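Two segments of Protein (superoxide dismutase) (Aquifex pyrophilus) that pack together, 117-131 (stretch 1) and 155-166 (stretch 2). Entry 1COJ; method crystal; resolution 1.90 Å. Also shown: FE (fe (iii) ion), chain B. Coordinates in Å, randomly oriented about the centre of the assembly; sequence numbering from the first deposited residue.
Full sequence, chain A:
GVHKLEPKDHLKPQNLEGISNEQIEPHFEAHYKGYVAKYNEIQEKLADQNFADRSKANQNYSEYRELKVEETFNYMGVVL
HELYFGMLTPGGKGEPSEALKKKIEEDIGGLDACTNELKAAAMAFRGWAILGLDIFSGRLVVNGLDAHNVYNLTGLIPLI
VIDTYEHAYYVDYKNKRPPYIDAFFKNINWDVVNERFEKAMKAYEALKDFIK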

# COMPACT_ATOMS: atom_id res chain seq x y z
N GLU A 117 17.97 2.47 -17.86
CA GLU A 117 17.07 1.70 -17.02
C GLU A 117 16.93 2.35 -15.65
O GLU A 117 15.82 2.45 -15.12
N LEU A 118 18.04 2.81 -15.08
CA LEU A 118 18.02 3.45 -13.77
C LEU A 118 17.26 4.76 -13.80
O LEU A 118 16.47 5.04 -12.89
N LYS A 119 17.49 5.57 -14.83
CA LYS A 119 16.81 6.86 -14.95
C LYS A 119 15.31 6.63 -15.10
O LYS A 119 14.50 7.34 -14.50
N ALA A 120 14.94 5.60 -15.86
CA ALA A 120 13.54 5.26 -16.08
C ALA A 120 12.86 4.87 -14.77
O ALA A 120 11.77 5.37 -14.45
N ALA A 121 13.51 4.00 -13.99
CA ALA A 121 12.97 3.56 -12.71
C ALA A 121 12.85 4.74 -11.75
O ALA A 121 11.87 4.85 -11.01
N ALA A 122 13.83 5.64 -11.79
CA ALA A 122 13.83 6.82 -10.93
C ALA A 122 12.67 7.75 -11.28
O ALA A 122 12.12 8.43 -10.42
N MET A 123 12.30 7.78 -12.56
CA MET A 123 11.19 8.61 -13.01
C MET A 123 9.84 7.93 -12.78
O MET A 123 8.82 8.60 -12.61
N ALA A 124 9.83 6.60 -12.79
CA ALA A 124 8.60 5.82 -12.63
C ALA A 124 8.19 5.54 -11.19
O ALA A 124 7.03 5.23 -10.93
N PHE A 125 9.14 5.63 -10.25
CA PHE A 125 8.83 5.34 -8.86
C PHE A 125 8.77 6.50 -7.88
O PHE A 125 9.52 7.47 -7.97
N ARG A 126 7.85 6.37 -6.94
CA ARG A 126 7.57 7.40 -5.95
C ARG A 126 8.46 7.45 -4.72
O ARG A 126 8.36 8.39 -3.93
N GLY A 127 9.33 6.45 -4.56
CA GLY A 127 10.20 6.42 -3.40
C GLY A 127 11.69 6.28 -3.65
O GLY A 127 12.47 7.12 -3.21
N TRP A 128 12.08 5.20 -4.32
CA TRP A 128 13.49 4.92 -4.60
C TRP A 128 13.66 4.11 -5.89
O TRP A 128 12.72 3.47 -6.35
N ALA A 129 14.87 4.13 -6.43
CA ALA A 129 15.22 3.35 -7.61
C ALA A 129 16.53 2.69 -7.19
O ALA A 129 17.48 3.37 -6.79
N ILE A 130 16.55 1.36 -7.21
CA ILE A 130 17.73 0.62 -6.78
C ILE A 130 18.30 -0.36 -7.80
O ILE A 130 17.55 -1.04 -8.50
N LEU A 131 19.62 -0.36 -7.94
CA LEU A 131 20.31 -1.32 -8.80
C LEU A 131 20.97 -2.23 -7.79
O LEU A 131 21.75 -1.77 -6.96
N GLY A 155 15.97 -10.07 -0.02
CA GLY A 155 17.29 -10.56 -0.39
C GLY A 155 18.19 -9.71 -1.26
O GLY A 155 19.39 -9.96 -1.34
N LEU A 156 17.64 -8.67 -1.89
CA LEU A 156 18.42 -7.80 -2.77
C LEU A 156 19.58 -7.09 -2.07
O LEU A 156 19.40 -6.49 -1.01
N ILE A 157 20.78 -7.19 -2.65
CA ILE A 157 21.96 -6.51 -2.12
C ILE A 157 22.09 -5.24 -2.96
O ILE A 157 22.42 -5.30 -4.14
N PRO A 158 21.82 -4.07 -2.36
CA PRO A 158 21.88 -2.76 -3.03
C PRO A 158 23.27 -2.29 -3.43
O PRO A 158 24.19 -2.31 -2.61
N LEU A 159 23.40 -1.82 -4.66
CA LEU A 159 24.68 -1.31 -5.15
C LEU A 159 24.52 0.19 -5.36
O LEU A 159 25.32 0.98 -4.85
N ILE A 160 23.50 0.59 -6.11
CA ILE A 160 23.23 2.00 -6.37
C ILE A 160 21.81 2.30 -5.88
O ILE A 160 20.86 1.60 -6.25
N VAL A 161 21.67 3.33 -5.05
CA VAL A 161 20.38 3.71 -4.49
C VAL A 161 20.06 5.18 -4.77
O VAL A 161 20.82 6.08 -4.37
N ILE A 162 18.95 5.44 -5.45
CA ILE A 162 18.54 6.80 -5.77
C ILE A 162 17.24 7.14 -5.04
O ILE A 162 16.23 6.44 -5.18
N ASP A 163 17.29 8.20 -4.24
CA ASP A 163 16.13 8.66 -3.49
C ASP A 163 15.26 9.50 -4.42
O ASP A 163 15.74 10.48 -4.99
N THR A 164 14.00 9.12 -4.59
CA THR A 164 13.10 9.89 -5.44
C THR A 164 12.01 10.60 -4.65
O THR A 164 11.07 11.14 -5.22
N TYR A 165 12.11 10.56 -3.32
CA TYR A 165 11.15 11.26 -2.47
C TYR A 165 11.31 12.73 -2.82
O TYR A 165 12.42 13.19 -3.08
N GLU A 166 10.22 13.48 -2.76
CA GLU A 166 10.26 14.90 -3.10
C GLU A 166 11.24 15.73 -2.27
O GLU A 166 11.83 16.67 -2.79

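The contact is an antiparallel pairing of two β-strands, 128-131 and 160-163, whose side chains alternate between an aliphatic layer under the preceding helix and a face carrying the iron ligand Asp163. The strand axes run at 172° and approach to 4.8 Å; Ala129 N to Ile162 O (3.0 Å) and Leu131 N to Ile160 O (2.9 Å) are two of the backbone hydrogen bonds that fix the register.

On the face of Ala129, Leu131, Ile160 and Ile162, both isoleucines are m,t. Ile160 CD1 lies 4.0 Å from Leu131 CD2 (t,p rotamer) and 4.1 Å from Leu118 CD1, while Ile162 CD1 reaches Leu118 CD2 at 4.4 Å, so the helix closes over this layer.

On the other face, Trp128 (chi1 m) places CE3 3.3 Å from Val161 CG1, and Asp163 CB sits over one face of its ring. Ile130 (m,t) reaches Leu156 CD2 through CG2 at 3.9 Å. Asp163 (chi1 t) binds the Fe(III) ion through OD2 at 1.9 Å; its OD1 accepts Tyr165 N at 3.0 Å.

At the helix exit, Thr164 (chi1 p) points toward stretch 1 and donates from OG1 to Phe125 O at 2.9 Å. Water 1 bridges Arg126 O (2.8 Å) and Thr164 O (2.9 Å), donating to both.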

# COMPACT_ATOMS: atom_id res chain seq x y z
CB GLU A 117 17.59 0.27 -16.88
CG GLU A 117 16.54 -0.74 -16.41
CD GLU A 117 15.40 -0.93 -17.41
OE1 GLU A 117 14.33 -1.39 -16.99
OE2 GLU A 117 15.58 -0.62 -18.60
CB LEU A 118 19.43 3.67 -13.23
CG LEU A 118 19.98 2.59 -12.30
CD1 LEU A 118 21.41 2.93 -11.90
CD2 LEU A 118 19.09 2.46 -11.07
CB LYS A 119 17.33 7.66 -16.14
CG LYS A 119 18.79 8.09 -16.03
CD LYS A 119 19.17 8.94 -17.23
CE LYS A 119 20.65 9.28 -17.25
NZ LYS A 119 21.11 10.07 -16.08
CB ALA A 120 13.43 4.13 -17.09
CB ALA A 121 13.85 2.46 -12.11
CB ALA A 122 15.15 7.56 -11.04
CB MET A 123 11.34 8.94 -14.50
CG MET A 123 12.41 9.99 -14.82
SD MET A 123 12.07 11.59 -14.04
CE MET A 123 10.68 12.14 -14.96
CB ALA A 124 8.72 4.50 -13.40
CB PHE A 125 9.68 4.18 -8.35
CG PHE A 125 9.26 2.88 -8.93
CD1 PHE A 125 8.30 2.09 -8.29
CD2 PHE A 125 9.73 2.48 -10.17
CE1 PHE A 125 7.81 0.94 -8.89
CE2 PHE A 125 9.26 1.34 -10.78
CZ PHE A 125 8.29 0.56 -10.14
CB ARG A 126 6.10 7.29 -5.54
CG ARG A 126 5.16 7.29 -6.74
CD ARG A 126 3.74 6.84 -6.41
NE ARG A 126 2.95 6.73 -7.63
CZ ARG A 126 1.73 6.18 -7.70
NH1 ARG A 126 1.14 5.69 -6.62
NH2 ARG A 126 1.11 6.12 -8.87
CB TRP A 128 14.12 4.08 -3.47
CG TRP A 128 14.05 4.67 -2.09
CD1 TRP A 128 12.98 4.63 -1.25
CD2 TRP A 128 15.09 5.38 -1.40
NE1 TRP A 128 13.28 5.27 -0.08
CE2 TRP A 128 14.57 5.74 -0.14
CE3 TRP A 128 16.40 5.73 -1.72
CZ2 TRP A 128 15.33 6.44 0.81
CZ3 TRP A 128 17.16 6.44 -0.78
CH2 TRP A 128 16.62 6.78 0.47
CB ALA A 129 15.44 4.25 -8.82
CB ILE A 130 17.41 -0.19 -5.49
CG1 ILE A 130 16.97 0.74 -4.37
CG2 ILE A 130 18.63 -0.99 -5.04
CD1 ILE A 130 16.52 0.03 -3.10
CB LEU A 131 21.39 -0.67 -9.67
CG LEU A 131 22.26 -1.70 -10.43
CD1 LEU A 131 21.43 -2.43 -11.49
CD2 LEU A 131 23.46 -1.04 -11.07
CB LEU A 156 17.49 -6.77 -3.42
CG LEU A 156 18.08 -5.91 -4.55
CD1 LEU A 156 18.13 -6.71 -5.82
CD2 LEU A 156 17.23 -4.67 -4.77
CB ILE A 157 23.23 -7.37 -2.26
CG1 ILE A 157 23.03 -8.72 -1.55
CG2 ILE A 157 24.42 -6.65 -1.64
CD1 ILE A 157 24.16 -9.69 -1.77
CB PRO A 158 21.28 -1.80 -1.99
CG PRO A 158 20.59 -2.70 -1.00
CD PRO A 158 21.48 -3.90 -0.94
CB LEU A 159 25.08 -1.98 -6.46
CG LEU A 159 25.21 -3.51 -6.46
CD1 LEU A 159 25.69 -3.98 -7.82
CD2 LEU A 159 26.16 -3.98 -5.37
CB ILE A 160 23.34 2.36 -7.87
CG1 ILE A 160 24.78 2.15 -8.36
CG2 ILE A 160 22.88 3.80 -8.11
CD1 ILE A 160 24.97 2.46 -9.85
CB VAL A 161 20.36 3.47 -2.96
CG1 VAL A 161 19.03 3.87 -2.37
CG2 VAL A 161 20.64 2.01 -2.65
CB ILE A 162 18.29 7.00 -7.29
CG1 ILE A 162 19.48 6.48 -8.10
CG2 ILE A 162 18.06 8.48 -7.59
CD1 ILE A 162 19.30 6.62 -9.61
CB ASP A 163 16.60 9.54 -2.31
CG ASP A 163 15.48 9.85 -1.33
OD1 ASP A 163 14.32 9.44 -1.58
OD2 ASP A 163 15.76 10.47 -0.29
CB THR A 164 12.49 9.04 -6.60
OG1 THR A 164 11.68 7.99 -6.06
CG2 THR A 164 13.59 8.44 -7.46
CB TYR A 165 11.47 11.08 -0.99
CG TYR A 165 10.79 9.91 -0.32
CD1 TYR A 165 9.80 10.12 0.65
CD2 TYR A 165 11.16 8.60 -0.61
CE1 TYR A 165 9.19 9.04 1.31
CE2 TYR A 165 10.55 7.51 0.04
CZ TYR A 165 9.57 7.74 1.00
OH TYR A 165 8.99 6.68 1.68
CB GLU A 166 8.85 15.48 -3.04
CG GLU A 166 7.94 14.83 -4.06
CD GLU A 166 6.52 15.36 -4.03
OE1 GLU A 166 5.99 15.66 -2.94
OE2 GLU A 166 5.92 15.45 -5.12
FE FE B . 15.07 10.88 1.49
O HOH W 1 8.19 11.10 -4.77
O HOH W 2 13.68 9.46 1.23